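Local coordinates for CBS domain protein/ACT domain protein (Thermotoga maritima, PDB 1VR9), which is of unknown function, though its paired CBS domains and ACT domain suggest a regulatory role, possibly connected with magnesium binding or transport, at residues Val26-Met39 with Val60-Val74. Sequence-based numbering, arbitrary orientation. Where two conformers were deposited one is given.
Sequences VEESATVRECLHRM and VNKEDLLDLDLDSSV
Val32 and Arg33, at the start of helix 32-41, meet the chain that leaves strand 56-61 in the first CBS domain, and illustrate how a helix N-terminus can serve a neighbouring loop. The first-turn amides have no acceptor within the helix backbone, and here the loop takes up two of them: Val32 N bonds Ser72 O at 2.7 Å, and Arg33 N bonds Leu70 O. Val74 N returns a bond to Ala30 O, and together with the Val32 bond this makes Thr31 and Ser73 a single beta bridge beside the cap. Thr31 itself closes a capping box with Glu34, each side chain accepting from the other's backbone N.

Arg33 can be followed outward. Its CB lies 3.5 Å from Leu70 O, the acceptor of its own backbone N-H. With CG anti to the backbone N (chi1 -179°), the chain stays extended to a bend at chi3 (-69°), which in the conformer given sets the guanidinium with one face over Leu70 CB, off centre and nearest NH2. NH1 and NH2 then grip Asp71 OD1 end-on, at 3.0 and 3.2 Å; the oxygen lies in the guanidinium plane but is approached from above the carboxylate plane. Asp69 OD1 accepts from the backbone N of Asp71, an Asx turn that fixes the chain just before that carboxylate.

Inward, Val32 inserts CG1 beside Leu65 and Leu70, while CG2 meets Leu68, Val74 and Ser72 OG. A turn later Cys35 packs on Val60, Leu65 and Val74 and also touches Cys47 of strand 46-50, tying the helix to the sheet. Leu36 splits its methyls, CD2 meeting Leu65 CD1 and CD1 meeting Leu70 CD2 at 3.8 Å.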
ATOM      1  N   VAL A  26      -7.290   2.170   4.462  1.00 27.22           N
ATOM      2  CA  VAL A  26      -8.721   2.413   4.675  1.00 26.63           C
ATOM      3  C   VAL A  26      -9.539   1.341   3.983  1.00 26.36           C
ATOM      4  O   VAL A  26      -9.027   0.641   3.118  1.00 24.42           O
ATOM      5  CB  VAL A  26      -9.222   3.803   4.156  1.00 26.95           C
ATOM      6  CG1 VAL A  26      -8.562   4.930   4.927  1.00 26.98           C
ATOM      7  CG2 VAL A  26      -9.053   3.941   2.650  1.00 27.86           C
ATOM      8  N   GLU A  27     -10.812   1.254   4.342  1.00 26.49           N
ATOM      9  CA  GLU A  27     -11.747   0.362   3.634  1.00 26.76           C
ATOM     10  C   GLU A  27     -12.316   1.065   2.398  1.00 27.02           C
ATOM     11  O   GLU A  27     -12.373   2.286   2.353  1.00 26.87           O
ATOM     12  CB  GLU A  27     -12.884  -0.065   4.579  1.00 27.24           C
ATOM     13  CG  GLU A  27     -13.831  -1.157   4.052  1.00 29.05           C
ATOM     14  CD  GLU A  27     -15.077  -0.604   3.363  1.00 32.32           C
ATOM     15  OE1 GLU A  27     -15.424   0.584   3.588  1.00 36.14           O
ATOM     16  OE2 GLU A  27     -15.709  -1.352   2.595  1.00 34.86           O
ATOM     17  N   GLU A  28     -12.762   0.288   1.416  1.00 27.01           N
ATOM     18  CA  GLU A  28     -13.144   0.812   0.089  1.00 27.59           C
ATOM     19  C   GLU A  28     -14.238   1.894   0.073  1.00 27.24           C
ATOM     20  O   GLU A  28     -14.336   2.643  -0.902  1.00 28.07           O
ATOM     21  CB  GLU A  28     -13.541  -0.350  -0.845  1.00 28.26           C
ATOM     22  CG  GLU A  28     -14.791  -1.093  -0.450  1.00 29.98           C
ATOM     23  CD  GLU A  28     -15.131  -2.259  -1.377  1.00 29.94           C
ATOM     24  OE1 GLU A  28     -14.437  -2.425  -2.401  1.00 36.59           O
ATOM     25  OE2 GLU A  28     -16.077  -3.000  -1.063  1.00 33.28           O
ATOM     26  N   SER A  29     -15.045   1.970   1.132  1.00 26.79           N
ATOM     27  CA  SER A  29     -16.157   2.922   1.214  1.00 26.88           C
ATOM     28  C   SER A  29     -15.882   4.064   2.205  1.00 26.53           C
ATOM     29  O   SER A  29     -16.783   4.840   2.557  1.00 26.79           O
ATOM     30  CB  SER A  29     -17.438   2.182   1.585  1.00 28.00           C
ATOM     31  OG  SER A  29     -17.508   1.935   2.969  1.00 29.95           O
ATOM     32  N   ALA A  30     -14.629   4.165   2.631  1.00 24.66           N
ATOM     33  CA  ALA A  30     -14.183   5.256   3.479  1.00 24.53           C
ATOM     34  C   ALA A  30     -14.500   6.582   2.790  1.00 22.79           C
ATOM     35  O   ALA A  30     -14.457   6.678   1.555  1.00 22.07           O
ATOM     36  CB  ALA A  30     -12.699   5.147   3.708  1.00 24.74           C
ATOM     37  N   THR A  31     -14.763   7.613   3.589  1.00 21.67           N
ATOM     38  CA  THR A  31     -14.935   8.948   3.023  1.00 19.92           C
ATOM     39  C   THR A  31     -13.581   9.543   2.631  1.00 20.22           C
ATOM     40  O   THR A  31     -12.510   9.144   3.149  1.00 19.84           O
ATOM     41  CB  THR A  31     -15.620   9.920   4.021  1.00 19.91           C
ATOM     42  OG1 THR A  31     -14.776  10.115   5.163  1.00 18.88           O
ATOM     43  CG2 THR A  31     -16.970   9.407   4.460  1.00 18.72           C
ATOM     44  N   VAL A  32     -13.630  10.527   1.742  1.00 18.25           N
ATOM     45  CA  VAL A  32     -12.450  11.322   1.415  1.00 18.78           C
ATOM     46  C   VAL A  32     -11.784  11.922   2.670  1.00 18.54           C
ATOM     47  O   VAL A  32     -10.552  11.854   2.817  1.00 18.86           O
ATOM     48  CB  VAL A  32     -12.815  12.414   0.369  1.00 18.16           C
ATOM     49  CG1 VAL A  32     -11.735  13.443   0.240  1.00 16.41           C
ATOM     50  CG2 VAL A  32     -13.085  11.748  -1.001  1.00 19.39           C
ATOM     51  N   ARG A  33     -12.595  12.451   3.597  1.00 18.51           N
ATOM     52  CA  ARG A  33     -12.078  13.031   4.841  1.00 19.23           C
ATOM     53  C   ARG A  33     -11.237  11.995   5.600  1.00 18.77           C
ATOM     54  O   ARG A  33     -10.149  12.293   6.053  1.00 17.99           O
ATOM     55  CB  ARG A  33     -13.224  13.525   5.719  1.00 18.79           C
ATOM     56  CG  ARG A  33     -12.822  14.169   7.024  1.00 19.47           C
ATOM     57  CD  ARG A  33     -14.040  14.521   7.866  0.50 19.39           C
ATOM     58  NE  ARG A  33     -14.824  15.612   7.285  0.50 20.16           N
ATOM     59  CZ  ARG A  33     -16.008  15.485   6.676  0.50 18.54           C
ATOM     60  NH1 ARG A  33     -16.603  14.305   6.547  0.50 18.67           N
ATOM     61  NH2 ARG A  33     -16.613  16.560   6.196  0.50 18.41           N
ATOM     62  N   GLU A  34     -11.791  10.800   5.768  1.00 19.50           N
ATOM     63  CA  GLU A  34     -11.081   9.719   6.473  1.00 21.19           C
ATOM     64  C   GLU A  34      -9.769   9.319   5.814  1.00 21.17           C
ATOM     65  O   GLU A  34      -8.765   9.088   6.513  1.00 22.20           O
ATOM     66  CB  GLU A  34     -11.964   8.489   6.557  1.00 21.24           C
ATOM     67  CG  GLU A  34     -13.160   8.652   7.475  1.00 23.88           C
ATOM     68  CD  GLU A  34     -14.010   7.388   7.510  1.00 25.01           C
ATOM     69  OE1 GLU A  34     -14.586   6.995   6.461  1.00 30.04           O
ATOM     70  OE2 GLU A  34     -14.093   6.763   8.599  1.00 34.18           O
ATOM     71  N   CYS A  35      -9.764   9.228   4.485  1.00 22.59           N
ATOM     72  CA  CYS A  35      -8.575   8.859   3.751  1.00 21.74           C
ATOM     73  C   CYS A  35      -7.495   9.924   3.890  1.00 19.71           C
ATOM     74  O   CYS A  35      -6.357   9.616   4.195  1.00 20.44           O
ATOM     75  CB  CYS A  35      -8.908   8.666   2.283  1.00 23.34           C
ATOM     76  SG  CYS A  35      -7.640   7.872   1.373  1.00 27.99           S
ATOM     77  N   LEU A  36      -7.879  11.182   3.746  1.00 18.90           N
ATOM     78  CA  LEU A  36      -6.943  12.284   3.907  1.00 18.57           C
ATOM     79  C   LEU A  36      -6.323  12.267   5.309  1.00 18.19           C
ATOM     80  O   LEU A  36      -5.125  12.497   5.474  1.00 18.64           O
ATOM     81  CB  LEU A  36      -7.628  13.622   3.615  1.00 18.66           C
ATOM     82  CG  LEU A  36      -7.945  13.886   2.135  1.00 19.09           C
ATOM     83  CD1 LEU A  36      -8.757  15.181   2.035  1.00 18.76           C
ATOM     84  CD2 LEU A  36      -6.686  13.956   1.305  1.00 21.21           C
ATOM     85  N   HIS A  37      -7.143  11.991   6.314  1.00 17.58           N
ATOM     86  CA  HIS A  37      -6.657  11.965   7.681  1.00 19.49           C
ATOM     87  C   HIS A  37      -5.595  10.861   7.862  1.00 19.96           C
ATOM     88  O   HIS A  37      -4.530  11.092   8.437  1.00 18.92           O
ATOM     89  CB  HIS A  37      -7.815  11.805   8.654  1.00 17.73           C
ATOM     90  CG  HIS A  37      -7.380  11.560  10.071  1.00 18.47           C
ATOM     91  ND1 HIS A  37      -6.839  12.548  10.865  1.00 20.15           N
ATOM     92  CD2 HIS A  37      -7.376  10.433  10.819  1.00 19.32           C
ATOM     93  CE1 HIS A  37      -6.523  12.038  12.045  1.00 21.10           C
ATOM     94  NE2 HIS A  37      -6.860  10.761  12.048  1.00 20.90           N
ATOM     95  N   ARG A  38      -5.882   9.664   7.384  1.00 21.53           N
ATOM     96  CA  ARG A  38      -4.914   8.554   7.489  1.00 23.47           C
ATOM     97  C   ARG A  38      -3.579   8.920   6.854  1.00 24.71           C
ATOM     98  O   ARG A  38      -2.521   8.667   7.439  1.00 25.22           O
ATOM     99  CB  ARG A  38      -5.442   7.269   6.837  1.00 25.39           C
ATOM    100  CG  ARG A  38      -6.414   6.575   7.641  1.00 29.13           C
ATOM    101  CD  ARG A  38      -5.767   5.753   8.768  1.00 32.93           C
ATOM    102  NE  ARG A  38      -6.562   5.886   9.976  1.00 37.80           N
ATOM    103  CZ  ARG A  38      -6.159   6.391  11.143  1.00 36.25           C
ATOM    104  NH1 ARG A  38      -4.911   6.847  11.380  1.00 35.32           N
ATOM    105  NH2 ARG A  38      -7.052   6.433  12.111  1.00 38.40           N
HETATM  106  N   MSE A  39      -3.623   9.537   5.674  1.00 23.80           N
HETATM  107  CA  MSE A  39      -2.395   9.925   4.967  1.00 26.20           C
HETATM  108  C   MSE A  39      -1.667  10.980   5.790  1.00 24.79           C
HETATM  109  O   MSE A  39      -0.452  10.935   5.874  1.00 25.63           O
HETATM  110  CB  MSE A  39      -2.634  10.460   3.557  1.00 26.71           C
HETATM  111  CG  MSE A  39      -3.754   9.902   2.794  0.50 28.38           C
HETATM  112 SE   MSE A  39      -3.864  10.596   0.958  0.50 30.89          SE
HETATM  113  CE  MSE A  39      -3.536   8.938   0.134  0.50 30.61           C
ATOM    114  N   VAL A  60      -5.114   4.499  -2.957  1.00 27.04           N
ATOM    115  CA  VAL A  60      -5.595   5.846  -3.268  1.00 27.67           C
ATOM    116  C   VAL A  60      -4.413   6.803  -3.205  1.00 27.98           C
ATOM    117  O   VAL A  60      -3.660   6.799  -2.237  1.00 27.16           O
ATOM    118  CB  VAL A  60      -6.686   6.313  -2.289  1.00 28.22           C
ATOM    119  CG1 VAL A  60      -7.076   7.750  -2.540  1.00 29.97           C
ATOM    120  CG2 VAL A  60      -7.891   5.428  -2.436  1.00 29.29           C
ATOM    121  N   ASN A  61      -4.242   7.576  -4.272  1.00 28.39           N
ATOM    122  CA  ASN A  61      -3.207   8.631  -4.343  1.00 28.45           C
ATOM    123  C   ASN A  61      -3.833   9.973  -3.925  1.00 27.90           C
ATOM    124  O   ASN A  61      -4.896  10.333  -4.420  1.00 26.39           O
ATOM    125  CB  ASN A  61      -2.666   8.731  -5.776  1.00 29.73           C
ATOM    126  CG  ASN A  61      -2.060   7.422  -6.269  1.00 32.38           C
ATOM    127  OD1 ASN A  61      -0.964   7.033  -5.856  1.00 38.75           O
ATOM    128  ND2 ASN A  61      -2.769   6.743  -7.149  1.00 38.82           N
ATOM    129  N   LYS A  62      -3.174  10.708  -3.025  1.00 28.25           N
ATOM    130  CA  LYS A  62      -3.677  11.993  -2.486  1.00 28.39           C
ATOM    131  C   LYS A  62      -4.126  12.994  -3.543  1.00 28.86           C
ATOM    132  O   LYS A  62      -5.129  13.677  -3.367  1.00 28.15           O
ATOM    133  CB  LYS A  62      -2.603  12.651  -1.585  1.00 28.51           C
ATOM    134  CG  LYS A  62      -3.021  13.960  -0.923  1.00 28.24           C
ATOM    135  CD  LYS A  62      -2.040  14.331   0.190  1.00 28.15           C
ATOM    136  CE  LYS A  62      -2.354  15.671   0.833  1.00 30.07           C
ATOM    137  NZ  LYS A  62      -1.282  16.086   1.777  1.00 29.68           N
ATOM    138  N   GLU A  63      -3.366  13.082  -4.639  1.00 28.80           N
ATOM    139  CA  GLU A  63      -3.638  14.043  -5.712  1.00 29.77           C
ATOM    140  C   GLU A  63      -5.018  13.821  -6.327  1.00 28.93           C
ATOM    141  O   GLU A  63      -5.671  14.776  -6.763  1.00 28.55           O
ATOM    142  CB  GLU A  63      -2.563  13.949  -6.811  1.00 29.80           C
ATOM    143  CG  GLU A  63      -2.583  12.604  -7.552  1.00 33.10           C
ATOM    144  CD  GLU A  63      -1.565  12.483  -8.683  1.00 33.54           C
ATOM    145  OE1 GLU A  63      -0.920  13.489  -9.073  1.00 39.48           O
ATOM    146  OE2 GLU A  63      -1.421  11.344  -9.192  1.00 40.45           O
ATOM    147  N   ASP A  64      -5.455  12.563  -6.343  1.00 28.20           N
ATOM    148  CA  ASP A  64      -6.764  12.190  -6.875  1.00 28.76           C
ATOM    149  C   ASP A  64      -7.963  12.636  -6.002  1.00 28.27           C
ATOM    150  O   ASP A  64      -9.112  12.571  -6.448  1.00 28.02           O
ATOM    151  CB  ASP A  64      -6.809  10.674  -7.120  1.00 28.67           C
ATOM    152  CG  ASP A  64      -5.901  10.235  -8.268  1.00 31.87           C
ATOM    153  OD1 ASP A  64      -5.503  11.098  -9.091  1.00 34.00           O
ATOM    154  OD2 ASP A  64      -5.591   9.029  -8.359  1.00 35.12           O
ATOM    155  N   LEU A  65      -7.712  13.097  -4.777  1.00 27.65           N
ATOM    156  CA  LEU A  65      -8.788  13.546  -3.898  1.00 27.87           C
ATOM    157  C   LEU A  65      -8.938  15.067  -3.792  1.00 27.85           C
ATOM    158  O   LEU A  65      -9.811  15.545  -3.069  1.00 27.75           O
ATOM    159  CB  LEU A  65      -8.603  12.939  -2.499  1.00 27.65           C
ATOM    160  CG  LEU A  65      -8.367  11.417  -2.460  1.00 26.99           C
ATOM    161  CD1 LEU A  65      -8.103  10.951  -1.029  1.00 27.86           C
ATOM    162  CD2 LEU A  65      -9.532  10.657  -3.087  1.00 26.42           C
ATOM    163  N   LEU A  66      -8.104  15.822  -4.516  1.00 28.45           N
ATOM    164  CA  LEU A  66      -8.029  17.278  -4.370  1.00 28.35           C
ATOM    165  C   LEU A  66      -9.368  17.999  -4.538  1.00 28.11           C
ATOM    166  O   LEU A  66      -9.726  18.856  -3.720  1.00 27.39           O
ATOM    167  CB  LEU A  66      -7.007  17.854  -5.372  1.00 28.83           C
ATOM    168  CG  LEU A  66      -6.726  19.360  -5.330  1.00 29.61           C
ATOM    169  CD1 LEU A  66      -6.053  19.759  -4.032  1.00 31.53           C
ATOM    170  CD2 LEU A  66      -5.878  19.775  -6.529  1.00 29.47           C
ATOM    171  N   ASP A  67     -10.097  17.672  -5.602  1.00 27.78           N
ATOM    172  CA  ASP A  67     -11.343  18.381  -5.910  1.00 28.40           C
ATOM    173  C   ASP A  67     -12.590  17.564  -5.570  1.00 27.90           C
ATOM    174  O   ASP A  67     -13.609  17.647  -6.269  1.00 28.61           O
ATOM    175  CB  ASP A  67     -11.347  18.796  -7.384  1.00 29.10           C
ATOM    176  CG  ASP A  67     -10.233  19.797  -7.721  1.00 31.87           C
ATOM    177  OD1 ASP A  67      -9.882  20.650  -6.869  1.00 35.39           O
ATOM    178  OD2 ASP A  67      -9.712  19.742  -8.858  1.00 36.04           O
ATOM    179  N   LEU A  68     -12.530  16.817  -4.466  1.00 27.54           N
ATOM    180  CA  LEU A  68     -13.669  16.032  -4.003  1.00 26.86           C
ATOM    181  C   LEU A  68     -14.268  16.572  -2.697  1.00 26.21           C
ATOM    182  O   LEU A  68     -13.553  17.059  -1.813  1.00 27.10           O
ATOM    183  CB  LEU A  68     -13.242  14.570  -3.816  1.00 27.14           C
ATOM    184  CG  LEU A  68     -12.675  13.915  -5.080  1.00 27.59           C
ATOM    185  CD1 LEU A  68     -12.253  12.482  -4.821  1.00 29.16           C
ATOM    186  CD2 LEU A  68     -13.665  13.988  -6.239  1.00 28.69           C
ATOM    187  N   ASP A  69     -15.583  16.447  -2.570  1.00 25.33           N
ATOM    188  CA  ASP A  69     -16.279  16.771  -1.327  1.00 24.55           C
ATOM    189  C   ASP A  69     -15.757  15.824  -0.251  1.00 23.83           C
ATOM    190  O   ASP A  69     -15.576  14.641  -0.517  1.00 21.64           O
ATOM    191  CB  ASP A  69     -17.787  16.577  -1.491  1.00 25.09           C
ATOM    192  CG  ASP A  69     -18.587  17.175  -0.334  1.00 25.52           C
ATOM    193  OD1 ASP A  69     -18.472  16.673   0.809  1.00 26.13           O
ATOM    194  OD2 ASP A  69     -19.343  18.148  -0.575  1.00 29.42           O
ATOM    195  N   LEU A  70     -15.516  16.346   0.946  1.00 23.23           N
ATOM    196  CA  LEU A  70     -14.941  15.539   2.039  1.00 23.30           C
ATOM    197  C   LEU A  70     -15.847  14.390   2.487  1.00 23.15           C
ATOM    198  O   LEU A  70     -15.366  13.383   2.998  1.00 22.05           O
ATOM    199  CB  LEU A  70     -14.589  16.427   3.233  1.00 23.25           C
ATOM    200  CG  LEU A  70     -13.462  17.438   2.964  1.00 24.27           C
ATOM    201  CD1 LEU A  70     -13.323  18.415   4.099  1.00 25.34           C
ATOM    202  CD2 LEU A  70     -12.135  16.723   2.685  1.00 25.51           C
ATOM    203  N   ASP A  71     -17.150  14.554   2.286  1.00 23.30           N
ATOM    204  CA  ASP A  71     -18.136  13.541   2.668  1.00 24.05           C
ATOM    205  C   ASP A  71     -18.290  12.416   1.629  1.00 23.81           C
ATOM    206  O   ASP A  71     -18.901  11.368   1.921  1.00 24.04           O
ATOM    207  CB  ASP A  71     -19.491  14.211   2.923  1.00 25.09           C
ATOM    208  CG  ASP A  71     -19.422  15.264   4.019  1.00 28.10           C
ATOM    209  OD1 ASP A  71     -19.176  14.893   5.181  1.00 31.84           O
ATOM    210  OD2 ASP A  71     -19.610  16.464   3.718  1.00 33.67           O
ATOM    211  N   SER A  72     -17.758  12.629   0.431  1.00 22.82           N
ATOM    212  CA  SER A  72     -17.852  11.642  -0.634  1.00 23.35           C
ATOM    213  C   SER A  72     -16.932  10.450  -0.348  1.00 23.37           C
ATOM    214  O   SER A  72     -16.079  10.503   0.548  1.00 21.79           O
ATOM    215  CB  SER A  72     -17.552  12.264  -1.990  1.00 22.72           C
ATOM    216  OG  SER A  72     -16.240  12.780  -2.086  1.00 23.88           O
ATOM    217  N   SER A  73     -17.166   9.368  -1.090  1.00 24.18           N
ATOM    218  CA  SER A  73     -16.475   8.084  -0.887  1.00 24.22           C
ATOM    219  C   SER A  73     -15.244   7.965  -1.778  1.00 25.25           C
ATOM    220  O   SER A  73     -15.208   8.545  -2.876  1.00 25.93           O
ATOM    221  CB  SER A  73     -17.440   6.946  -1.236  1.00 25.16           C
ATOM    222  OG  SER A  73     -16.822   5.689  -1.123  1.00 25.57           O
ATOM    223  N   VAL A  74     -14.279   7.155  -1.346  1.00 23.72           N
ATOM    224  CA  VAL A  74     -13.090   6.859  -2.158  1.00 25.17           C
ATOM    225  C   VAL A  74     -13.308   5.644  -3.081  1.00 25.12           C
ATOM    226  O   VAL A  74     -12.393   5.239  -3.802  1.00 24.99           O
ATOM    227  CB  VAL A  74     -11.837   6.626  -1.300  1.00 24.99           C
ATOM    228  CG1 VAL A  74     -11.558   7.835  -0.377  1.00 26.06           C
ATOM    229  CG2 VAL A  74     -11.933   5.328  -0.500  1.00 26.12           C
TER